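Local coordinates for DUF1436 domain-containing protein (Neisseria meningitidis, PDB 2GKP) that is of unknown function but belongs to the CdiI family, and so probably acts as an immunity protein that neutralises a contact-dependent growth inhibition toxin, at residues N19-T27 with H38-T49; D48-L59 with P152-K160. One frame throughout, in Å; residues are numbered along the deposited sequence. Where two conformers were deposited one is given.

Contact 1 of 2, residues N19-T27 with H38-T49; sequences NERALIIQT and HLYPPHILPLDT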
loop_
_atom_site.group_PDB
_atom_site.type_symbol
_atom_site.label_atom_id
_atom_site.label_comp_id
_atom_site.label_asym_id
_atom_site.label_seq_id
_atom_site.Cartn_x
_atom_site.Cartn_y
_atom_site.Cartn_z
ATOM N N ASN A 19 0.919 -10.508 -6.110
ATOM C CA ASN A 19 0.272 -11.640 -6.778
ATOM C C ASN A 19 1.340 -12.545 -7.362
ATOM O O ASN A 19 2.512 -12.441 -6.966
ATOM C CB ASN A 19 -0.832 -11.171 -7.772
ATOM C CG ASN A 19 -0.298 -10.445 -9.010
ATOM O OD1 ASN A 19 -1.094 -9.897 -9.835
ATOM N ND2 ASN A 19 1.016 -10.468 -9.188
ATOM N N GLU A 20 0.957 -13.446 -8.265
ATOM C CA GLU A 20 1.966 -14.377 -8.744
ATOM C C GLU A 20 2.974 -13.747 -9.703
ATOM O O GLU A 20 3.928 -14.428 -10.119
ATOM C CB GLU A 20 1.324 -15.629 -9.392
ATOM C CG GLU A 20 0.714 -15.428 -10.800
ATOM C CD GLU A 20 -0.593 -14.663 -10.830
ATOM O OE1 GLU A 20 -1.184 -14.387 -9.746
ATOM O OE2 GLU A 20 -1.030 -14.373 -11.973
ATOM N N ARG A 21 2.781 -12.474 -10.075
ATOM C CA ARG A 21 3.751 -11.822 -10.985
ATOM C C ARG A 21 4.565 -10.705 -10.360
ATOM O O ARG A 21 5.603 -10.372 -10.897
ATOM C CB ARG A 21 3.088 -11.327 -12.236
ATOM C CG ARG A 21 2.569 -12.467 -13.113
ATOM C CD ARG A 21 2.062 -11.966 -14.469
ATOM N NE ARG A 21 1.332 -13.088 -15.089
ATOM C CZ ARG A 21 0.471 -13.002 -16.103
ATOM N NH1 ARG A 21 0.298 -11.853 -16.744
ATOM N NH2 ARG A 21 -0.198 -14.100 -16.455
ATOM N N ALA A 22 4.086 -10.090 -9.268
ATOM C CA ALA A 22 4.757 -8.903 -8.784
ATOM C C ALA A 22 4.392 -8.553 -7.378
ATOM O O ALA A 22 3.308 -8.915 -6.882
ATOM C CB ALA A 22 4.396 -7.706 -9.676
ATOM N N LEU A 23 5.290 -7.787 -6.765
ATOM C CA LEU A 23 4.973 -6.932 -5.602
ATOM C C LEU A 23 4.643 -5.521 -6.106
ATOM O O LEU A 23 5.246 -5.083 -7.082
ATOM C CB LEU A 23 6.164 -6.851 -4.635
ATOM C CG LEU A 23 6.893 -8.159 -4.337
ATOM C CD1 LEU A 23 8.070 -7.894 -3.401
ATOM C CD2 LEU A 23 5.928 -9.161 -3.704
ATOM N N ILE A 24 3.665 -4.853 -5.483
ATOM C CA ILE A 24 3.175 -3.567 -5.965
ATOM C C ILE A 24 3.065 -2.674 -4.734
ATOM O O ILE A 24 2.221 -2.886 -3.869
ATOM C CB ILE A 24 1.813 -3.727 -6.684
ATOM C CG1 ILE A 24 1.879 -4.838 -7.755
ATOM C CG2 ILE A 24 1.416 -2.373 -7.279
ATOM C CD1 ILE A 24 0.639 -5.644 -7.884
ATOM N N ILE A 25 3.955 -1.680 -4.637
ATOM C CA ILE A 25 4.027 -0.839 -3.447
ATOM C C ILE A 25 3.419 0.513 -3.809
ATOM O O ILE A 25 3.710 1.093 -4.867
ATOM C CB ILE A 25 5.481 -0.635 -2.998
ATOM C CG1 ILE A 25 6.151 -1.952 -2.629
ATOM C CG2 ILE A 25 5.532 0.358 -1.849
ATOM C CD1 ILE A 25 5.359 -2.845 -1.902
ATOM N N GLN A 26 2.554 1.011 -2.937
ATOM C CA GLN A 26 1.787 2.189 -3.275
ATOM C C GLN A 26 1.696 3.168 -2.107
ATOM O O GLN A 26 1.296 2.781 -1.012
ATOM C CB GLN A 26 0.357 1.701 -3.637
ATOM C CG GLN A 26 -0.671 2.757 -3.986
ATOM C CD GLN A 26 -0.295 3.455 -5.267
ATOM O OE1 GLN A 26 -0.090 2.808 -6.306
ATOM N NE2 GLN A 26 -0.215 4.762 -5.207
ATOM N N THR A 27 1.936 4.454 -2.364
ATOM C CA THR A 27 1.607 5.502 -1.381
ATOM C C THR A 27 0.089 5.635 -1.206
ATOM O O THR A 27 -0.645 5.587 -2.189
ATOM C CB THR A 27 2.130 6.862 -1.894
ATOM O OG1 THR A 27 3.554 6.799 -1.908
ATOM C CG2 THR A 27 1.707 8.027 -0.972
ATOM N N HIS A 38 -3.351 7.646 -6.293
ATOM C CA HIS A 38 -2.854 7.400 -7.648
ATOM C C HIS A 38 -2.107 8.599 -8.237
ATOM O O HIS A 38 -1.659 8.547 -9.381
ATOM C CB HIS A 38 -3.980 6.866 -8.548
ATOM C CG HIS A 38 -4.588 5.607 -8.025
ATOM N ND1 HIS A 38 -3.855 4.461 -7.808
ATOM C CD2 HIS A 38 -5.844 5.340 -7.588
ATOM C CE1 HIS A 38 -4.638 3.529 -7.288
ATOM N NE2 HIS A 38 -5.853 4.034 -7.154
ATOM N N LEU A 39 -1.916 9.654 -7.452
ATOM C CA LEU A 39 -0.956 10.678 -7.849
ATOM C C LEU A 39 0.456 10.070 -7.956
ATOM O O LEU A 39 1.288 10.470 -8.780
ATOM C CB LEU A 39 -0.961 11.831 -6.850
ATOM C CG LEU A 39 0.067 12.934 -7.052
ATOM C CD1 LEU A 39 -0.114 13.604 -8.423
ATOM C CD2 LEU A 39 -0.045 13.973 -5.977
ATOM N N TYR A 40 0.698 9.083 -7.115
ATOM C CA TYR A 40 1.988 8.401 -7.065
ATOM C C TYR A 40 1.826 7.071 -7.819
ATOM O O TYR A 40 0.905 6.308 -7.523
ATOM C CB TYR A 40 2.415 8.231 -5.601
ATOM C CG TYR A 40 2.477 9.530 -4.876
ATOM C CD1 TYR A 40 3.561 10.414 -5.034
ATOM C CD2 TYR A 40 1.415 9.930 -4.076
ATOM C CE1 TYR A 40 3.567 11.644 -4.401
ATOM C CE2 TYR A 40 1.430 11.154 -3.433
ATOM C CZ TYR A 40 2.499 11.991 -3.585
ATOM O OH TYR A 40 2.486 13.199 -2.943
ATOM N N PRO A 41 2.670 6.797 -8.838
ATOM C CA PRO A 41 2.428 5.539 -9.542
ATOM C C PRO A 41 2.852 4.358 -8.685
ATOM O O PRO A 41 3.692 4.523 -7.806
ATOM C CB PRO A 41 3.333 5.644 -10.779
ATOM C CG PRO A 41 4.414 6.539 -10.362
ATOM C CD PRO A 41 3.780 7.552 -9.445
ATOM N N PRO A 42 2.271 3.179 -8.944
ATOM C CA PRO A 42 2.711 2.032 -8.198
ATOM C C PRO A 42 4.174 1.704 -8.517
ATOM O O PRO A 42 4.630 1.894 -9.642
ATOM C CB PRO A 42 1.848 0.894 -8.761
ATOM C CG PRO A 42 0.798 1.451 -9.464
ATOM C CD PRO A 42 1.248 2.808 -9.939
ATOM N N HIS A 43 4.882 1.193 -7.525
ATOM C CA HIS A 43 6.233 0.703 -7.724
ATOM C C HIS A 43 6.201 -0.811 -7.814
ATOM O O HIS A 43 5.829 -1.462 -6.839
ATOM C CB HIS A 43 7.079 1.132 -6.529
ATOM C CG HIS A 43 8.539 1.178 -6.801
ATOM N ND1 HIS A 43 9.268 0.086 -7.218
ATOM C CD2 HIS A 43 9.428 2.191 -6.655
ATOM C CE1 HIS A 43 10.538 0.429 -7.341
ATOM N NE2 HIS A 43 10.658 1.704 -7.015
ATOM N N ILE A 44 6.550 -1.354 -8.981
ATOM C CA ILE A 44 6.489 -2.785 -9.205
ATOM C C ILE A 44 7.836 -3.424 -8.952
ATOM O O ILE A 44 8.842 -2.878 -9.371
ATOM C CB ILE A 44 6.032 -3.080 -10.666
ATOM C CG1 ILE A 44 4.593 -2.562 -10.833
ATOM C CG2 ILE A 44 6.209 -4.591 -11.024
ATOM C CD1 ILE A 44 4.059 -2.624 -12.253
ATOM N N LEU A 45 7.839 -4.555 -8.249
ATOM C CA LEU A 45 9.081 -5.240 -7.900
ATOM C C LEU A 45 8.946 -6.737 -8.119
ATOM O O LEU A 45 7.849 -7.262 -8.091
ATOM C CB LEU A 45 9.416 -5.068 -6.401
ATOM C CG LEU A 45 9.788 -3.660 -5.930
ATOM C CD1 LEU A 45 9.897 -3.651 -4.426
ATOM C CD2 LEU A 45 11.136 -3.241 -6.531
ATOM N N PRO A 46 10.075 -7.434 -8.368
ATOM C CA PRO A 46 10.035 -8.903 -8.417
ATOM C C PRO A 46 9.740 -9.517 -7.060
ATOM O O PRO A 46 9.986 -8.905 -6.015
ATOM C CB PRO A 46 11.431 -9.301 -8.908
ATOM C CG PRO A 46 12.295 -8.112 -8.430
ATOM C CD PRO A 46 11.419 -6.874 -8.595
ATOM N N LEU A 47 9.229 -10.737 -7.077
ATOM C CA LEU A 47 8.739 -11.342 -5.816
ATOM C C LEU A 47 9.816 -11.630 -4.791
ATOM O O LEU A 47 9.534 -11.646 -3.601
ATOM C CB LEU A 47 7.987 -12.622 -6.117
ATOM C CG LEU A 47 6.740 -12.530 -6.969
ATOM C CD1 LEU A 47 6.101 -13.904 -7.125
ATOM C CD2 LEU A 47 5.769 -11.582 -6.350
ATOM N N ASP A 48 11.022 -11.874 -5.245
ATOM C CA ASP A 48 12.135 -12.167 -4.325
ATOM C C ASP A 48 13.086 -11.003 -4.180
ATOM O O ASP A 48 14.278 -11.195 -3.884
ATOM C CB ASP A 48 12.857 -13.468 -4.715
ATOM C CG ASP A 48 13.472 -13.404 -6.080
ATOM O OD1 ASP A 48 13.201 -12.466 -6.840
ATOM O OD2 ASP A 48 14.246 -14.322 -6.420
ATOM N N THR A 49 12.546 -9.797 -4.321
ATOM C CA THR A 49 13.297 -8.582 -4.041
ATOM C C THR A 49 13.937 -8.701 -2.679
ATOM O O THR A 49 13.319 -9.215 -1.758
ATOM C CB THR A 49 12.352 -7.396 -4.021
ATOM O OG1 THR A 49 11.809 -7.243 -5.310
ATOM C CG2 THR A 49 13.106 -6.115 -3.713
HETATM O O HOH W 1 -1.172 4.156 -8.434
HETATM O O HOH W 2 3.208 4.824 -4.963
#
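Leu-23 and Leu-45 face each other as a hydrogen-bonded antiparallel pair, and two residues on, Ile-25 and His-43 form the next. The last bond, from His-43 N to Ile-25 O (2.9 Å), is almost straight at 179°. The buried Leu-23 packs tightly: its CD1 rests 3.4 Å from Pro-46 O, and its CD2 lies 3.6 Å from CD2 of Leu-47, the two side chains slanting across each other. Gln-26 has CG anti to the backbone N (chi1 178°) and then bends at chi2, which lays its amide beside the Pro-42 ring and sends NE2 to Tyr-40 O at 3.0 Å. NE2 also donates to Thr-27 O on a lone pair, and these two bonds, both near the amide plane, fix the group's rotation; OE1 meets a water that also bonds His-38 ND1. The solvent side is looser: Leu-47 is exposed, and His-43 keeps little more than CB against Ile-25 O. Where the strands part beyond Pro-42, a water bridges Thr-27 N and Pro-41 O. In this hairpin of strands 23-30 and 34-45, helix 81-99 packs on Ile-24 and Pro-42, helix 51-63 on Ile-25 and His-43, and strand 11-18 pairs along the far edge of 23-30.

Contact 2 of 2, residues D48-L59 with P152-K160; sequences DTDNETLGTTVL and PEEIGAGLK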
loop_
_atom_site.group_PDB
_atom_site.type_symbol
_atom_site.label_atom_id
_atom_site.label_comp_id
_atom_site.label_asym_id
_atom_site.label_seq_id
_atom_site.Cartn_x
_atom_site.Cartn_y
_atom_site.Cartn_z
ATOM N N ASP A 48 11.022 -11.874 -5.245
ATOM C CA ASP A 48 12.135 -12.167 -4.325
ATOM C C ASP A 48 13.086 -11.003 -4.180
ATOM O O ASP A 48 14.278 -11.195 -3.884
ATOM C CB ASP A 48 12.857 -13.468 -4.715
ATOM C CG ASP A 48 13.472 -13.404 -6.080
ATOM O OD1 ASP A 48 13.201 -12.466 -6.840
ATOM O OD2 ASP A 48 14.246 -14.322 -6.420
ATOM N N THR A 49 12.546 -9.797 -4.321
ATOM C CA THR A 49 13.297 -8.582 -4.041
ATOM C C THR A 49 13.937 -8.701 -2.679
ATOM O O THR A 49 13.319 -9.215 -1.758
ATOM C CB THR A 49 12.352 -7.396 -4.021
ATOM O OG1 THR A 49 11.809 -7.243 -5.310
ATOM C CG2 THR A 49 13.106 -6.115 -3.713
ATOM N N ASP A 50 15.165 -8.202 -2.556
ATOM C CA ASP A 50 15.817 -8.295 -1.280
ATOM C C ASP A 50 15.135 -7.424 -0.234
ATOM O O ASP A 50 14.449 -6.446 -0.570
ATOM C CB ASP A 50 17.294 -7.952 -1.414
ATOM C CG ASP A 50 17.518 -6.515 -1.618
ATOM O OD1 ASP A 50 17.498 -6.038 -2.772
ATOM O OD2 ASP A 50 17.761 -5.856 -0.585
ATOM N N ASN A 51 15.281 -7.813 1.020
ATOM C CA ASN A 51 14.616 -7.082 2.106
ATOM C C ASN A 51 14.999 -5.593 2.142
ATOM O O ASN A 51 14.142 -4.748 2.375
ATOM C CB ASN A 51 14.901 -7.753 3.426
ATOM C CG ASN A 51 14.150 -9.066 3.567
ATOM O OD1 ASN A 51 13.263 -9.340 2.774
ATOM N ND2 ASN A 51 14.484 -9.859 4.565
ATOM N N GLU A 52 16.268 -5.265 1.904
ATOM C CA GLU A 52 16.656 -3.859 1.944
ATOM C C GLU A 52 15.929 -3.019 0.867
ATOM O O GLU A 52 15.471 -1.888 1.170
ATOM C CB GLU A 52 18.193 -3.739 1.914
ATOM C CG GLU A 52 18.757 -2.404 2.395
ATOM C CD GLU A 52 18.729 -1.362 1.298
ATOM O OE1 GLU A 52 18.647 -1.780 0.130
ATOM O OE2 GLU A 52 18.796 -0.140 1.579
ATOM N N THR A 53 15.733 -3.565 -0.339
ATOM C CA THR A 53 15.050 -2.839 -1.402
ATOM C C THR A 53 13.559 -2.731 -1.048
ATOM O O THR A 53 12.937 -1.687 -1.266
ATOM C CB THR A 53 15.234 -3.543 -2.798
ATOM O OG1 THR A 53 16.636 -3.616 -3.096
ATOM C CG2 THR A 53 14.550 -2.760 -3.912
ATOM N N LEU A 54 12.985 -3.798 -0.519
ATOM C CA LEU A 54 11.571 -3.783 -0.174
ATOM C C LEU A 54 11.323 -2.775 0.973
ATOM O O LEU A 54 10.407 -1.929 0.887
ATOM C CB LEU A 54 11.115 -5.182 0.240
ATOM C CG LEU A 54 9.645 -5.353 0.684
ATOM C CD1 LEU A 54 8.694 -4.765 -0.402
ATOM C CD2 LEU A 54 9.296 -6.781 1.078
ATOM N N GLY A 55 12.152 -2.819 2.015
ATOM C CA GLY A 55 12.022 -1.822 3.108
ATOM C C GLY A 55 12.178 -0.373 2.634
ATOM O O GLY A 55 11.354 0.528 2.954
ATOM N N THR A 56 13.219 -0.111 1.847
ATOM C CA THR A 56 13.424 1.238 1.297
ATOM C C THR A 56 12.274 1.710 0.428
ATOM O O THR A 56 11.875 2.880 0.472
ATOM C CB THR A 56 14.770 1.287 0.538
ATOM O OG1 THR A 56 15.814 1.045 1.479
ATOM C CG2 THR A 56 15.016 2.621 -0.168
ATOM N N THR A 57 11.750 0.815 -0.403
ATOM C CA THR A 57 10.672 1.217 -1.292
ATOM C C THR A 57 9.432 1.574 -0.475
ATOM O O THR A 57 8.763 2.538 -0.793
ATOM C CB THR A 57 10.357 0.068 -2.318
ATOM O OG1 THR A 57 11.577 -0.247 -3.007
ATOM C CG2 THR A 57 9.298 0.483 -3.326
ATOM N N VAL A 58 9.123 0.795 0.562
ATOM C CA VAL A 58 7.948 1.107 1.388
ATOM C C VAL A 58 8.185 2.388 2.190
ATOM O O VAL A 58 7.287 3.257 2.272
ATOM C CB VAL A 58 7.541 -0.095 2.271
ATOM C CG1 VAL A 58 6.520 0.317 3.330
ATOM C CG2 VAL A 58 6.942 -1.162 1.369
ATOM N N LEU A 59 9.396 2.574 2.710
ATOM C CA LEU A 59 9.690 3.885 3.371
ATOM C C LEU A 59 9.523 5.079 2.417
ATOM O O LEU A 59 8.985 6.146 2.811
ATOM C CB LEU A 59 11.082 3.897 4.015
ATOM C CG LEU A 59 11.213 2.993 5.232
ATOM C CD1 LEU A 59 12.700 2.766 5.548
ATOM C CD2 LEU A 59 10.495 3.583 6.458
ATOM N N PRO A 152 15.983 -0.496 6.997
ATOM C CA PRO A 152 15.198 -0.897 5.844
ATOM C C PRO A 152 15.147 -2.403 5.652
ATOM O O PRO A 152 14.094 -2.918 5.267
ATOM C CB PRO A 152 15.896 -0.195 4.673
ATOM C CG PRO A 152 16.443 1.074 5.297
ATOM C CD PRO A 152 16.876 0.648 6.684
ATOM N N GLU A 153 16.251 -3.106 5.913
ATOM C CA GLU A 153 16.241 -4.567 5.751
ATOM C C GLU A 153 15.321 -5.286 6.752
ATOM O O GLU A 153 14.580 -6.195 6.351
ATOM C CB GLU A 153 17.664 -5.123 5.761
ATOM C CG GLU A 153 17.811 -6.437 5.054
ATOM C CD GLU A 153 17.845 -7.658 5.983
ATOM O OE1 GLU A 153 17.355 -7.592 7.124
ATOM O OE2 GLU A 153 18.354 -8.718 5.542
ATOM N N GLU A 154 15.305 -4.864 8.003
ATOM C CA GLU A 154 14.403 -5.377 9.004
ATOM C C GLU A 154 12.950 -5.049 8.666
ATOM O O GLU A 154 12.049 -5.875 8.873
ATOM C CB GLU A 154 14.768 -4.794 10.355
ATOM C CG GLU A 154 16.065 -5.418 10.851
ATOM C CD GLU A 154 16.616 -4.701 12.028
ATOM O OE1 GLU A 154 16.125 -3.629 12.406
ATOM O OE2 GLU A 154 17.606 -5.213 12.580
ATOM N N ILE A 155 12.714 -3.850 8.148
ATOM C CA ILE A 155 11.377 -3.510 7.691
ATOM C C ILE A 155 10.945 -4.441 6.551
ATOM O O ILE A 155 9.814 -4.955 6.564
ATOM C CB ILE A 155 11.292 -2.010 7.384
ATOM C CG1 ILE A 155 11.502 -1.232 8.695
ATOM C CG2 ILE A 155 9.931 -1.665 6.788
ATOM C CD1 ILE A 155 11.749 0.235 8.495
ATOM N N GLY A 156 11.835 -4.705 5.596
ATOM C CA GLY A 156 11.533 -5.638 4.501
ATOM C C GLY A 156 11.183 -7.021 5.007
ATOM O O GLY A 156 10.213 -7.641 4.509
ATOM N N ALA A 157 11.925 -7.509 6.008
ATOM C CA ALA A 157 11.613 -8.798 6.618
ATOM C C ALA A 157 10.208 -8.808 7.226
ATOM O O ALA A 157 9.451 -9.809 7.110
ATOM C CB ALA A 157 12.703 -9.256 7.647
ATOM N N GLY A 158 9.849 -7.725 7.907
ATOM C CA GLY A 158 8.547 -7.680 8.544
ATOM C C GLY A 158 7.448 -7.551 7.500
ATOM O O GLY A 158 6.362 -8.090 7.673
ATOM N N LEU A 159 7.734 -6.897 6.386
ATOM C CA LEU A 159 6.745 -6.835 5.295
ATOM C C LEU A 159 6.460 -8.208 4.713
ATOM O O LEU A 159 5.290 -8.565 4.465
ATOM C CB LEU A 159 7.205 -5.889 4.182
ATOM C CG LEU A 159 7.241 -4.432 4.668
ATOM C CD1 LEU A 159 8.236 -3.607 3.866
ATOM C CD2 LEU A 159 5.850 -3.858 4.553
ATOM N N LYS A 160 7.530 -8.973 4.471
ATOM C CA LYS A 160 7.379 -10.311 3.906
ATOM C C LYS A 160 6.650 -11.223 4.897
ATOM O O LYS A 160 5.832 -12.070 4.496
ATOM C CB LYS A 160 8.766 -10.871 3.542
ATOM C CG LYS A 160 9.309 -10.182 2.320
ATOM C CD LYS A 160 10.531 -10.904 1.761
ATOM C CE LYS A 160 11.260 -10.075 0.712
ATOM N NZ LYS A 160 12.524 -10.780 0.239
#
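Asn-51 and Lys-160 meet at one end of a near-perpendicular crossing of helices 51-59 and 152-160, whose axes lie 91° apart and come within 6.5 Å. So close an approach rests on Gly-55 and Gly-156, whose backbones pack directly against each other where the helices cross. Each glycine CA points a hydrogen at a carbonyl of the other helix: Gly-55 CA is 3.2 Å from Pro-152 O, with an angle of 166° at the hydrogen, and Gly-156 CA approaches Asn-51 O. Knobs-into-holes packing flanks the glycines, Asn-51 sitting among Glu-153, Gly-156, Ala-157 and Lys-160, and Pro-152 among Glu-52, Gly-55, Thr-56 and Leu-59. From its CB, Asn-51 starts against Glu-153 O at 3.3 Å and beside Glu-153 CG. Its CG lies over the backbone of Gly-156 and Ala-157, and there the amide divides: ND2 rests 3.6 Å from Ala-157 CB, and OD1 comes to 3.0 Å from both CE and NZ of Lys-160. Lys-160 CG packs on Leu-54 CD2, and from there the chain runs extended until NZ donates to Thr-49 O at 2.7 Å, almost in line with the carbonyl bond. The lysine thereby ties the second helix to Thr-49, just ahead of Asp-50, the N-cap of the first, whose carboxylate accepts from Thr-53 N. On the buried side Val-58 CG2 and Leu-159 CD1 meet tip to tip at 3.7 Å, and Leu-59 lies crosswise to Ile-155. Beneath the pair lies the sheet: Leu-54 and Val-58 reach Ile-25 of strand 23-30, while Ile-155 and Leu-159 rest on Leu-123 and Ile-125 of strand 122-132.

From the N terminus, strand 11-18 leads into strand 23-30, and contact 1 closes the short hairpin loop back to strand 34-45. The chain then passes through Asp-48 and Thr-49, which both contacts share, into helix 51-63. Contact 2 closes a far longer loop, bringing in the C-terminal helix 152-164 after 92 intervening residues. The two closures follow in series, without nesting or crossing. They also touch directly: Thr-57 CG2 of the helix packs 4.0 Å from Ile-25 CB of the hairpin. Helix 51-63 is thus common ground, with the hairpin and the C-terminal helix both packing on it.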